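Local structure of pyridine nucleotide-disulphide oxidoreductase dimerisation region (Escherichia coli BL21, 6KYY) at residues B[132-137]-B[298-303]; B[162-167]-B[185-190]; B[307-312]-B[333-338]. The protein probably helps the cell resist reactive chlorine species, as an FAD-dependent flavoprotein disulfide reductase of the pyridine nucleotide-disulfide oxidoreductase family. One frame throughout, in Å; residues are numbered along the deposited sequence.

Contact 1: B[132-137]-B[298-303]; sequences INTGAQ and GDVTGG. With FAD (flavin-adenine dinucleotide), chain N.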
loop_
_atom_site.group_PDB
_atom_site.type_symbol
_atom_site.label_atom_id
_atom_site.label_comp_id
_atom_site.label_asym_id
_atom_site.label_seq_id
_atom_site.Cartn_x
_atom_site.Cartn_y
_atom_site.Cartn_z
ATOM N N ILE B 132 22.831 -21.773 12.381
ATOM C CA ILE B 132 23.421 -20.485 12.734
ATOM C C ILE B 132 22.504 -19.370 12.243
ATOM O O ILE B 132 22.179 -19.296 11.054
ATOM C CB ILE B 132 24.830 -20.346 12.143
ATOM C CG1 ILE B 132 25.772 -21.378 12.769
ATOM C CG2 ILE B 132 25.358 -18.933 12.347
ATOM C CD1 ILE B 132 27.234 -21.158 12.438
ATOM N N ASN B 133 22.094 -18.493 13.158
ATOM C CA ASN B 133 21.149 -17.421 12.862
ATOM C C ASN B 133 21.494 -16.172 13.664
ATOM O O ASN B 133 20.618 -15.521 14.243
ATOM C CB ASN B 133 19.714 -17.867 13.148
ATOM C CG ASN B 133 18.678 -16.959 12.514
ATOM O OD1 ASN B 133 17.518 -16.945 12.923
ATOM N ND2 ASN B 133 19.093 -16.193 11.513
ATOM N N THR B 134 22.778 -15.814 13.704
ATOM C CA THR B 134 23.244 -14.736 14.568
ATOM C C THR B 134 23.101 -13.350 13.952
ATOM O O THR B 134 23.244 -12.357 14.672
ATOM C CB THR B 134 24.709 -14.962 14.957
ATOM O OG1 THR B 134 25.492 -15.186 13.778
ATOM C CG2 THR B 134 24.834 -16.163 15.879
ATOM N N GLY B 135 22.832 -13.252 12.651
ATOM C CA GLY B 135 22.645 -11.942 12.061
ATOM C C GLY B 135 23.954 -11.186 11.887
ATOM O O GLY B 135 25.038 -11.769 11.787
ATOM N N ALA B 136 23.845 -9.862 11.861
ATOM C CA ALA B 136 24.962 -8.976 11.567
ATOM C C ALA B 136 25.222 -8.038 12.744
ATOM O O ALA B 136 24.564 -8.104 13.785
ATOM C CB ALA B 136 24.696 -8.178 10.288
ATOM N N GLN B 137 26.203 -7.154 12.559
ATOM C CA GLN B 137 26.572 -6.164 13.561
ATOM C C GLN B 137 27.091 -4.921 12.852
ATOM O O GLN B 137 27.476 -4.967 11.680
ATOM C CB GLN B 137 27.625 -6.709 14.533
ATOM C CG GLN B 137 29.021 -6.808 13.937
ATOM C CD GLN B 137 29.905 -7.790 14.679
ATOM O OE1 GLN B 137 29.923 -7.820 15.909
ATOM N NE2 GLN B 137 30.647 -8.600 13.933
ATOM N N GLY B 298 20.152 -16.197 7.257
ATOM C CA GLY B 298 20.081 -14.773 7.513
ATOM C C GLY B 298 21.346 -14.028 7.134
ATOM O O GLY B 298 22.185 -14.490 6.356
ATOM N N ASP B 299 21.481 -12.837 7.725
ATOM C CA ASP B 299 22.575 -11.929 7.396
ATOM C C ASP B 299 23.946 -12.486 7.751
ATOM O O ASP B 299 24.955 -11.919 7.316
ATOM C CB ASP B 299 22.364 -10.588 8.100
ATOM C CG ASP B 299 20.953 -10.059 7.935
ATOM O OD1 ASP B 299 20.254 -10.506 7.001
ATOM O OD2 ASP B 299 20.543 -9.198 8.741
ATOM N N VAL B 300 24.015 -13.569 8.528
ATOM C CA VAL B 300 25.292 -14.213 8.806
ATOM C C VAL B 300 25.856 -14.928 7.587
ATOM O O VAL B 300 27.023 -15.337 7.601
ATOM C CB VAL B 300 25.143 -15.190 9.990
ATOM C CG1 VAL B 300 24.591 -16.527 9.520
ATOM C CG2 VAL B 300 26.468 -15.373 10.706
ATOM N N THR B 301 25.060 -15.080 6.532
ATOM C CA THR B 301 25.485 -15.734 5.302
ATOM C C THR B 301 26.218 -14.800 4.350
ATOM O O THR B 301 26.715 -15.258 3.317
ATOM C CB THR B 301 24.272 -16.333 4.576
ATOM O OG1 THR B 301 23.251 -15.338 4.448
ATOM C CG2 THR B 301 23.717 -17.519 5.348
ATOM N N GLY B 302 26.299 -13.510 4.667
ATOM C CA GLY B 302 26.831 -12.567 3.707
ATOM C C GLY B 302 25.877 -12.207 2.596
ATOM O O GLY B 302 26.254 -11.456 1.692
ATOM N N GLY B 303 24.651 -12.724 2.634
ATOM C CA GLY B 303 23.650 -12.395 1.647
ATOM C C GLY B 303 23.033 -11.033 1.887
ATOM O O GLY B 303 23.422 -10.285 2.785
HETATM P PA FAD N . 18.765 -11.279 13.360
HETATM O O1A FAD N . 19.857 -10.296 13.160
HETATM O O2A FAD N . 17.341 -10.733 13.209
HETATM O O5B FAD N . 18.908 -11.985 14.754
HETATM C C5B FAD N . 20.162 -11.987 15.467
HETATM C C4B FAD N . 19.916 -12.465 16.876
HETATM O O4B FAD N . 20.942 -13.408 17.261
HETATM C C3B FAD N . 19.905 -11.370 17.943
HETATM O O3B FAD N . 18.812 -11.551 18.835
HETATM C C2B FAD N . 21.256 -11.548 18.642
HETATM O O2B FAD N . 21.201 -11.151 20.008
HETATM C C1B FAD N . 21.449 -13.056 18.529
HETATM N N9A FAD N . 22.839 -13.495 18.614
HETATM C C8A FAD N . 23.916 -12.976 17.945
HETATM N N7A FAD N . 25.053 -13.571 18.218
HETATM C C5A FAD N . 24.699 -14.550 19.133
HETATM C C6A FAD N . 25.448 -15.528 19.816
HETATM N N6A FAD N . 26.767 -15.686 19.676
HETATM N N1A FAD N . 24.786 -16.352 20.659
HETATM C C2A FAD N . 23.467 -16.199 20.803
HETATM N N3A FAD N . 22.657 -15.316 20.215
HETATM C C4A FAD N . 23.338 -14.516 19.386
HETATM N N1 FAD N . 15.229 -5.567 6.574
HETATM C C2 FAD N . 14.155 -5.469 5.736
HETATM O O2 FAD N . 13.738 -6.445 5.100
HETATM N N3 FAD N . 13.509 -4.255 5.587
HETATM C C4 FAD N . 13.852 -3.069 6.205
HETATM O O4 FAD N . 13.191 -2.052 6.000
HETATM C C4X FAD N . 14.998 -3.182 7.091
HETATM N N5 FAD N . 15.373 -2.121 7.743
HETATM C C5X FAD N . 16.462 -2.231 8.592
HETATM C C6 FAD N . 16.888 -1.098 9.284
HETATM C C7 FAD N . 17.976 -1.155 10.149
HETATM C C7M FAD N . 18.407 0.088 10.880
HETATM C C8 FAD N . 18.656 -2.370 10.327
HETATM C C8M FAD N . 19.836 -2.466 11.256
HETATM C C9 FAD N . 18.235 -3.503 9.637
HETATM C C9A FAD N . 17.146 -3.442 8.775
HETATM N N10 FAD N . 16.689 -4.571 8.068
HETATM C C10 FAD N . 15.618 -4.477 7.214
HETATM C "C1'" FAD N . 17.367 -5.869 8.206
HETATM C "C2'" FAD N . 16.743 -6.768 9.268
HETATM O "O2'" FAD N . 16.874 -6.173 10.560
HETATM C "C3'" FAD N . 17.459 -8.119 9.265
HETATM O "O3'" FAD N . 17.902 -8.405 7.943
HETATM C "C4'" FAD N . 16.605 -9.285 9.764
HETATM O "O4'" FAD N . 16.368 -9.137 11.164
HETATM C "C5'" FAD N . 17.231 -10.634 9.473
HETATM O "O5'" FAD N . 18.150 -10.964 10.535
HETATM P P FAD N . 18.593 -12.453 10.798
HETATM O O1P FAD N . 17.405 -13.392 10.561
HETATM O O2P FAD N . 19.802 -12.781 10.012
HETATM O O3P FAD N . 18.930 -12.488 12.347
#
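Val300 packs against Ile132 and Thr134 where two loops of the Rossmann-type FAD-binding domain close around the pyrophosphate of the cofactor. The loops follow the paired parallel strands 130-132 and 294-296, and the Gly298-Asp299 pair matches the Gly-Asp motif that this family uses to hold FAD. Asp299 links the contact to the cofactor. Its CB rests on the Ala136 methyl, with Asp299 CB 4.0 Å from Ala136 CB. CG stands anti to the carbonyl carbon and beside the backbone N (chi1 -48°), which turns the carboxylate to the ribityl chain. At the tip, Asp299 OD2 accepts a hydrogen bond of 2.9 Å from FAD O3', OD1 also lies near O3', and the backbone N of Asp299 donates a bond of 2.8 Å to FAD O2P. One residue thus grips both the ribityl chain and a phosphate oxygen.

No hydrogen bond joins the two segments directly. Between them there is apolar packing and a shared ligand, while strand pairing ties the adjoining chain. Val300 CG1 meets Ile132 CG2 at 3.8 Å, the two side chains crossing at about a right angle, while Val300 CG2 lies against Thr134 OG1, a hydroxyl that is hydrogen-bonded to Ala262 O. The CB and CG2 of Thr134 turn instead to the adenine, around N7A. Gly135 brings its CA to 3.4 Å from FAD O1A. Asn133 is held by its OD1, bonded to Gly22 N, and by its ND2, which donates to Met297 O and makes a weak bond of 3.4 Å to FAD O1P.

Contact 2: B[162-167]-B[185-190]; sequences KELPGH and ANFGSK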
loop_
_atom_site.group_PDB
_atom_site.type_symbol
_atom_site.label_atom_id
_atom_site.label_comp_id
_atom_site.label_asym_id
_atom_site.label_seq_id
_atom_site.Cartn_x
_atom_site.Cartn_y
_atom_site.Cartn_z
ATOM N N LYS B 162 17.164 10.629 23.980
ATOM C CA LYS B 162 16.207 11.248 24.887
ATOM C C LYS B 162 15.713 12.601 24.396
ATOM O O LYS B 162 14.652 13.056 24.837
ATOM C CB LYS B 162 16.827 11.415 26.277
ATOM C CG LYS B 162 17.352 10.125 26.887
ATOM C CD LYS B 162 16.267 9.399 27.662
ATOM C CE LYS B 162 16.836 8.698 28.886
ATOM N NZ LYS B 162 17.144 9.654 29.984
ATOM N N GLU B 163 16.450 13.245 23.496
ATOM C CA GLU B 163 16.138 14.586 23.025
ATOM C C GLU B 163 16.416 14.657 21.533
ATOM O O GLU B 163 17.370 14.044 21.047
ATOM C CB GLU B 163 16.970 15.633 23.781
ATOM C CG GLU B 163 16.814 17.064 23.298
ATOM C CD GLU B 163 17.417 18.066 24.266
ATOM O OE1 GLU B 163 16.916 18.169 25.405
ATOM O OE2 GLU B 163 18.397 18.743 23.892
ATOM N N LEU B 164 15.582 15.390 20.809
ATOM C CA LEU B 164 15.807 15.553 19.379
ATOM C C LEU B 164 17.005 16.463 19.147
ATOM O O LEU B 164 16.977 17.628 19.566
ATOM C CB LEU B 164 14.576 16.123 18.685
ATOM C CG LEU B 164 14.733 16.133 17.162
ATOM C CD1 LEU B 164 14.237 14.825 16.579
ATOM C CD2 LEU B 164 14.019 17.321 16.526
ATOM N N PRO B 165 18.066 15.988 18.495
ATOM C CA PRO B 165 19.229 16.851 18.256
ATOM C C PRO B 165 18.927 17.881 17.177
ATOM O O PRO B 165 18.363 17.558 16.130
ATOM C CB PRO B 165 20.315 15.865 17.813
ATOM C CG PRO B 165 19.558 14.728 17.210
ATOM C CD PRO B 165 18.253 14.630 17.956
ATOM N N GLY B 166 19.308 19.131 17.445
ATOM C CA GLY B 166 19.064 20.193 16.484
ATOM C C GLY B 166 19.808 20.002 15.178
ATOM O O GLY B 166 19.370 20.490 14.134
ATOM N N HIS B 167 20.933 19.291 15.214
ATOM C CA HIS B 167 21.712 18.998 14.016
ATOM C C HIS B 167 22.247 17.580 14.125
ATOM O O HIS B 167 23.054 17.287 15.013
ATOM C CB HIS B 167 22.858 19.997 13.836
ATOM C CG HIS B 167 23.560 19.881 12.519
ATOM N ND1 HIS B 167 24.627 20.681 12.171
ATOM C CD2 HIS B 167 23.348 19.058 11.465
ATOM C CE1 HIS B 167 25.042 20.356 10.960
ATOM N NE2 HIS B 167 24.283 19.375 10.509
ATOM N N ALA B 185 14.909 14.686 9.725
ATOM C CA ALA B 185 14.550 15.944 9.080
ATOM C C ALA B 185 13.044 16.154 9.079
ATOM O O ALA B 185 12.577 17.298 9.017
ATOM C CB ALA B 185 15.095 15.988 7.654
ATOM N N ASN B 186 12.269 15.069 9.145
ATOM C CA ASN B 186 10.825 15.199 9.313
ATOM C C ASN B 186 10.480 15.668 10.721
ATOM O O ASN B 186 9.526 16.430 10.913
ATOM C CB ASN B 186 10.140 13.868 9.010
ATOM C CG ASN B 186 9.779 13.715 7.546
ATOM O OD1 ASN B 186 9.709 14.695 6.804
ATOM N ND2 ASN B 186 9.543 12.479 7.125
ATOM N N PHE B 187 11.250 15.220 11.715
ATOM C CA PHE B 187 11.050 15.636 13.097
ATOM C C PHE B 187 11.467 17.080 13.346
ATOM O O PHE B 187 11.224 17.593 14.443
ATOM C CB PHE B 187 11.828 14.714 14.037
ATOM C CG PHE B 187 11.126 13.421 14.352
ATOM C CD1 PHE B 187 9.780 13.405 14.672
ATOM C CD2 PHE B 187 11.820 12.222 14.336
ATOM C CE1 PHE B 187 9.138 12.216 14.967
ATOM C CE2 PHE B 187 11.183 11.031 14.628
ATOM C CZ PHE B 187 9.840 11.028 14.944
ATOM N N GLY B 188 12.087 17.737 12.370
ATOM C CA GLY B 188 12.521 19.111 12.510
ATOM C C GLY B 188 14.013 19.312 12.678
ATOM O O GLY B 188 14.428 20.409 13.067
ATOM N N SER B 189 14.827 18.302 12.392
ATOM C CA SER B 189 16.266 18.367 12.608
ATOM C C SER B 189 16.994 18.649 11.299
ATOM O O SER B 189 16.599 18.161 10.237
ATOM C CB SER B 189 16.777 17.058 13.215
ATOM O OG SER B 189 18.156 16.873 12.951
ATOM N N LYS B 190 18.054 19.449 11.382
ATOM C CA LYS B 190 18.963 19.607 10.258
ATOM C C LYS B 190 19.883 18.396 10.179
ATOM O O LYS B 190 20.411 17.932 11.195
ATOM C CB LYS B 190 19.786 20.890 10.392
ATOM C CG LYS B 190 20.522 21.278 9.114
ATOM C CD LYS B 190 21.599 22.327 9.360
ATOM C CE LYS B 190 22.504 22.475 8.141
ATOM N NZ LYS B 190 23.314 23.727 8.175
#
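Gly166 and His167 run alongside Ser189 and Lys190 in the same sense, the end-to-end directions of 164-167 and 187-190 lying 21° apart, and one backbone hydrogen bond joins them, from Lys190 N to Gly166 O at 3.2 Å. His167 and Lys190 form a parallel bridge with their CA atoms 4.7 Å apart, at the point where two adjacent strands begin.

Both bridge side chains lie on the same face of the sheet. Each has CG anti to the backbone N, and the lysine chain then stays extended, which carries it across the imidazole. Lys190 CD sits over the centre of the His167 ring, 4.2 Å from its centroid, in a CH-pi contact. The ring's CD2 approaches Lys190 O, while NE2 bonds outside the segments to Thr192 OG1. Ser189 faces 162-167: Ser189 OG donates to Lys190 O at 3.0 Å from above that carbonyl plane and also lies near Pro165 O.

Before the bridge the contact becomes apolar. Leu164, with CG anti to its backbone N (chi1 -173°), spreads its two methyls over the turn after helix 175-186. Leu164 CD1 meets Phe187 CB at 3.5 Å, and Leu164 CD2 lies at the same distance from Phe187 O. Gly188 takes a positive phi and turns the chain out of the helix towards the strand.

These elements close a beta-alpha-beta crossover of a Rossmann-type domain, in which strand 167-171 leads through helix 175-186 to its parallel neighbour 190-194. Phe187 turns its ring away towards helices 55-65 and 71-94, meeting Phe71 edge-to-face, and His167 packs on strand 247-250.

Contact 3: B[307-312]-B[333-338]; sequences TYISLD and KNVPYS. With FAD (flavin-adenine dinucleotide), chain N.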
loop_
_atom_site.group_PDB
_atom_site.type_symbol
_atom_site.label_atom_id
_atom_site.label_comp_id
_atom_site.label_asym_id
_atom_site.label_seq_id
_atom_site.Cartn_x
_atom_site.Cartn_y
_atom_site.Cartn_z
ATOM N N THR B 307 14.836 -8.900 5.847
ATOM C CA THR B 307 14.112 -9.845 6.690
ATOM C C THR B 307 13.449 -10.933 5.852
ATOM O O THR B 307 13.391 -12.096 6.267
ATOM C CB THR B 307 13.072 -9.105 7.532
ATOM O OG1 THR B 307 13.675 -7.947 8.122
ATOM C CG2 THR B 307 12.539 -10.004 8.635
ATOM N N TYR B 308 12.955 -10.576 4.666
ATOM C CA TYR B 308 12.276 -11.536 3.806
ATOM C C TYR B 308 13.239 -12.481 3.095
ATOM O O TYR B 308 12.800 -13.515 2.582
ATOM C CB TYR B 308 11.402 -10.802 2.783
ATOM C CG TYR B 308 12.024 -9.551 2.196
ATOM C CD1 TYR B 308 12.662 -9.586 0.966
ATOM C CD2 TYR B 308 11.957 -8.334 2.863
ATOM C CE1 TYR B 308 13.229 -8.451 0.420
ATOM C CE2 TYR B 308 12.522 -7.193 2.326
ATOM C CZ TYR B 308 13.157 -7.258 1.104
ATOM O OH TYR B 308 13.722 -6.129 0.560
ATOM N N ILE B 309 14.532 -12.155 3.046
ATOM C CA ILE B 309 15.510 -13.111 2.534
ATOM C C ILE B 309 15.872 -14.123 3.613
ATOM O O ILE B 309 16.050 -15.314 3.330
ATOM C CB ILE B 309 16.753 -12.379 1.989
ATOM C CG1 ILE B 309 16.505 -11.899 0.561
ATOM C CG2 ILE B 309 17.976 -13.281 2.002
ATOM C CD1 ILE B 309 15.247 -11.104 0.402
ATOM N N SER B 310 15.977 -13.669 4.864
ATOM C CA SER B 310 16.110 -14.601 5.977
ATOM C C SER B 310 14.876 -15.488 6.094
ATOM O O SER B 310 14.983 -16.673 6.430
ATOM C CB SER B 310 16.347 -13.833 7.278
ATOM O OG SER B 310 16.834 -14.687 8.299
ATOM N N LEU B 311 13.694 -14.933 5.811
ATOM C CA LEU B 311 12.478 -15.741 5.824
ATOM C C LEU B 311 12.511 -16.799 4.730
ATOM O O LEU B 311 12.116 -17.950 4.960
ATOM C CB LEU B 311 11.246 -14.849 5.667
ATOM C CG LEU B 311 9.905 -15.561 5.861
ATOM C CD1 LEU B 311 9.775 -16.078 7.286
ATOM C CD2 LEU B 311 8.737 -14.650 5.508
ATOM N N ASP B 312 12.974 -16.431 3.534
ATOM C CA ASP B 312 13.128 -17.419 2.472
ATOM C C ASP B 312 14.177 -18.461 2.835
ATOM O O ASP B 312 14.088 -19.609 2.388
ATOM C CB ASP B 312 13.498 -16.734 1.158
ATOM C CG ASP B 312 13.379 -17.662 -0.032
ATOM O OD1 ASP B 312 12.273 -18.195 -0.258
ATOM O OD2 ASP B 312 14.391 -17.860 -0.737
ATOM N N LYS B 333 14.664 -14.811 -7.724
ATOM C CA LYS B 333 14.780 -13.938 -8.881
ATOM C C LYS B 333 13.965 -12.678 -8.633
ATOM O O LYS B 333 12.934 -12.710 -7.956
ATOM C CB LYS B 333 14.324 -14.636 -10.169
ATOM C CG LYS B 333 12.839 -14.951 -10.241
ATOM C CD LYS B 333 12.460 -15.431 -11.634
ATOM C CE LYS B 333 11.090 -16.087 -11.650
ATOM N NZ LYS B 333 10.509 -16.103 -13.023
ATOM N N ASN B 334 14.451 -11.567 -9.186
ATOM C CA ASN B 334 13.814 -10.256 -9.066
ATOM C C ASN B 334 13.480 -9.938 -7.608
ATOM O O ASN B 334 12.328 -9.709 -7.234
ATOM C CB ASN B 334 12.567 -10.171 -9.948
ATOM C CG ASN B 334 12.823 -10.635 -11.368
ATOM O OD1 ASN B 334 13.797 -10.227 -12.001
ATOM N ND2 ASN B 334 11.935 -11.479 -11.885
ATOM N N VAL B 335 14.523 -9.926 -6.784
ATOM C CA VAL B 335 14.381 -9.638 -5.360
ATOM C C VAL B 335 14.122 -8.147 -5.178
ATOM O O VAL B 335 14.962 -7.322 -5.563
ATOM C CB VAL B 335 15.623 -10.085 -4.575
ATOM C CG1 VAL B 335 15.496 -9.676 -3.122
ATOM C CG2 VAL B 335 15.818 -11.588 -4.697
ATOM N N PRO B 336 12.988 -7.755 -4.603
ATOM C CA PRO B 336 12.690 -6.332 -4.429
ATOM C C PRO B 336 13.234 -5.780 -3.119
ATOM O O PRO B 336 13.526 -6.510 -2.170
ATOM C CB PRO B 336 11.157 -6.305 -4.435
ATOM C CG PRO B 336 10.775 -7.618 -3.824
ATOM C CD PRO B 336 11.878 -8.610 -4.148
ATOM N N TYR B 337 13.367 -4.455 -3.087
ATOM C CA TYR B 337 13.797 -3.755 -1.886
ATOM C C TYR B 337 13.181 -2.365 -1.879
ATOM O O TYR B 337 12.709 -1.869 -2.905
ATOM C CB TYR B 337 15.327 -3.680 -1.788
ATOM C CG TYR B 337 15.999 -2.850 -2.857
ATOM C CD1 TYR B 337 16.434 -3.431 -4.043
ATOM C CD2 TYR B 337 16.224 -1.490 -2.672
ATOM C CE1 TYR B 337 17.056 -2.677 -5.020
ATOM C CE2 TYR B 337 16.845 -0.730 -3.645
ATOM C CZ TYR B 337 17.259 -1.328 -4.816
ATOM O OH TYR B 337 17.879 -0.574 -5.786
ATOM N N SER B 338 13.191 -1.736 -0.704
ATOM C CA SER B 338 12.574 -0.430 -0.530
ATOM C C SER B 338 13.376 0.413 0.450
ATOM O O SER B 338 13.857 -0.088 1.470
ATOM C CB SER B 338 11.122 -0.560 -0.046
ATOM O OG SER B 338 10.470 -1.651 -0.673
HETATM P PA FAD N . 18.765 -11.279 13.360
HETATM O O1A FAD N . 19.857 -10.296 13.160
HETATM O O2A FAD N . 17.341 -10.733 13.209
HETATM O O5B FAD N . 18.908 -11.985 14.754
HETATM C C5B FAD N . 20.162 -11.987 15.467
HETATM C C4B FAD N . 19.916 -12.465 16.876
HETATM O O4B FAD N . 20.942 -13.408 17.261
HETATM C C3B FAD N . 19.905 -11.370 17.943
HETATM O O3B FAD N . 18.812 -11.551 18.835
HETATM C C2B FAD N . 21.256 -11.548 18.642
HETATM O O2B FAD N . 21.201 -11.151 20.008
HETATM C C1B FAD N . 21.449 -13.056 18.529
HETATM N N9A FAD N . 22.839 -13.495 18.614
HETATM C C8A FAD N . 23.916 -12.976 17.945
HETATM N N7A FAD N . 25.053 -13.571 18.218
HETATM C C5A FAD N . 24.699 -14.550 19.133
HETATM C C6A FAD N . 25.448 -15.528 19.816
HETATM N N6A FAD N . 26.767 -15.686 19.676
HETATM N N1A FAD N . 24.786 -16.352 20.659
HETATM C C2A FAD N . 23.467 -16.199 20.803
HETATM N N3A FAD N . 22.657 -15.316 20.215
HETATM C C4A FAD N . 23.338 -14.516 19.386
HETATM N N1 FAD N . 15.229 -5.567 6.574
HETATM C C2 FAD N . 14.155 -5.469 5.736
HETATM O O2 FAD N . 13.738 -6.445 5.100
HETATM N N3 FAD N . 13.509 -4.255 5.587
HETATM C C4 FAD N . 13.852 -3.069 6.205
HETATM O O4 FAD N . 13.191 -2.052 6.000
HETATM C C4X FAD N . 14.998 -3.182 7.091
HETATM N N5 FAD N . 15.373 -2.121 7.743
HETATM C C5X FAD N . 16.462 -2.231 8.592
HETATM C C6 FAD N . 16.888 -1.098 9.284
HETATM C C7 FAD N . 17.976 -1.155 10.149
HETATM C C7M FAD N . 18.407 0.088 10.880
HETATM C C8 FAD N . 18.656 -2.370 10.327
HETATM C C8M FAD N . 19.836 -2.466 11.256
HETATM C C9 FAD N . 18.235 -3.503 9.637
HETATM C C9A FAD N . 17.146 -3.442 8.775
HETATM N N10 FAD N . 16.689 -4.571 8.068
HETATM C C10 FAD N . 15.618 -4.477 7.214
HETATM C "C1'" FAD N . 17.367 -5.869 8.206
HETATM C "C2'" FAD N . 16.743 -6.768 9.268
HETATM O "O2'" FAD N . 16.874 -6.173 10.560
HETATM C "C3'" FAD N . 17.459 -8.119 9.265
HETATM O "O3'" FAD N . 17.902 -8.405 7.943
HETATM C "C4'" FAD N . 16.605 -9.285 9.764
HETATM O "O4'" FAD N . 16.368 -9.137 11.164
HETATM C "C5'" FAD N . 17.231 -10.634 9.473
HETATM O "O5'" FAD N . 18.150 -10.964 10.535
HETATM P P FAD N . 18.593 -12.453 10.798
HETATM O O1P FAD N . 17.405 -13.392 10.561
HETATM O O2P FAD N . 19.802 -12.781 10.012
HETATM O O3P FAD N . 18.930 -12.488 12.347
#
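Tyr308 carries its CG between the backbone N and the carbonyl carbon (chi1 40°), which swings the phenol off the helix towards Pro336, and Val335 holds CG1 anti to its backbone N, facing Ile309. The contact links the first turn of helix 307-321, which in this family of disulfide reductases points its N-terminus at the flavin, to the chain entering strand 337-339 of the dimerisation domain.

The phenol makes the polar link. Tyr308 OH donates to Pro336 O at 2.8 Å, the donor tilted 17° from the carbonyl plane. Pro336 O in turn lies at the edge of the Tyr308 ring, near its plane. The hydroxyl also touches Tyr337, whose CA is 3.4 Å from Tyr308 OH. The ring of Tyr337 itself leads away, and its OH bonds to Glu204. Beside the phenol the packing is apolar: Ile309 CD1 meets Val335 CG1 at 3.8 Å, the two side chains passing at a slant, and Val335 CG1 also lies at the edge of the Tyr308 ring, 4.4 Å from Tyr308 CE1.

The tyrosine also borders the cofactor, where Tyr308 CE2 lies near FAD O2. It stacks on Phe306 and packs against Phe431 of the second subunit, placing this contact beside the dimer interface. The helix N-terminus holds the same flavin oxygen: Thr307 N donates to FAD O2 at 2.8 Å in a nearly straight bond (170°). A helix end there would probably stabilise negative charge building up around N1 and O2 on flavin reduction. One turn along, Ser310 OG, anti to its backbone N, donates to the pyrophosphate, 2.7 Å from FAD O1P.

Contacts 1 and 3 are buried and share the cofactor. They touch through Gly298 CA and Ser310 OG, 3.3 Å apart, so loop 298-303 and the helix starting at Thr307 grip one pyrophosphate from adjoining positions. The segments of contact 1 meet by apolar packing, without a hydrogen bond between them, and both bind FAD, whereas contact 3 has a direct tyrosine-to-carbonyl bond and leads into the dimerisation domain. Contact 2 is partly exposed, its centre about 32 Å from that of contact 1. It joins neighbouring strands of a separate parallel sheet by backbone pairing, a lysine over an imidazole, and leucine packing, with no part in holding the flavin.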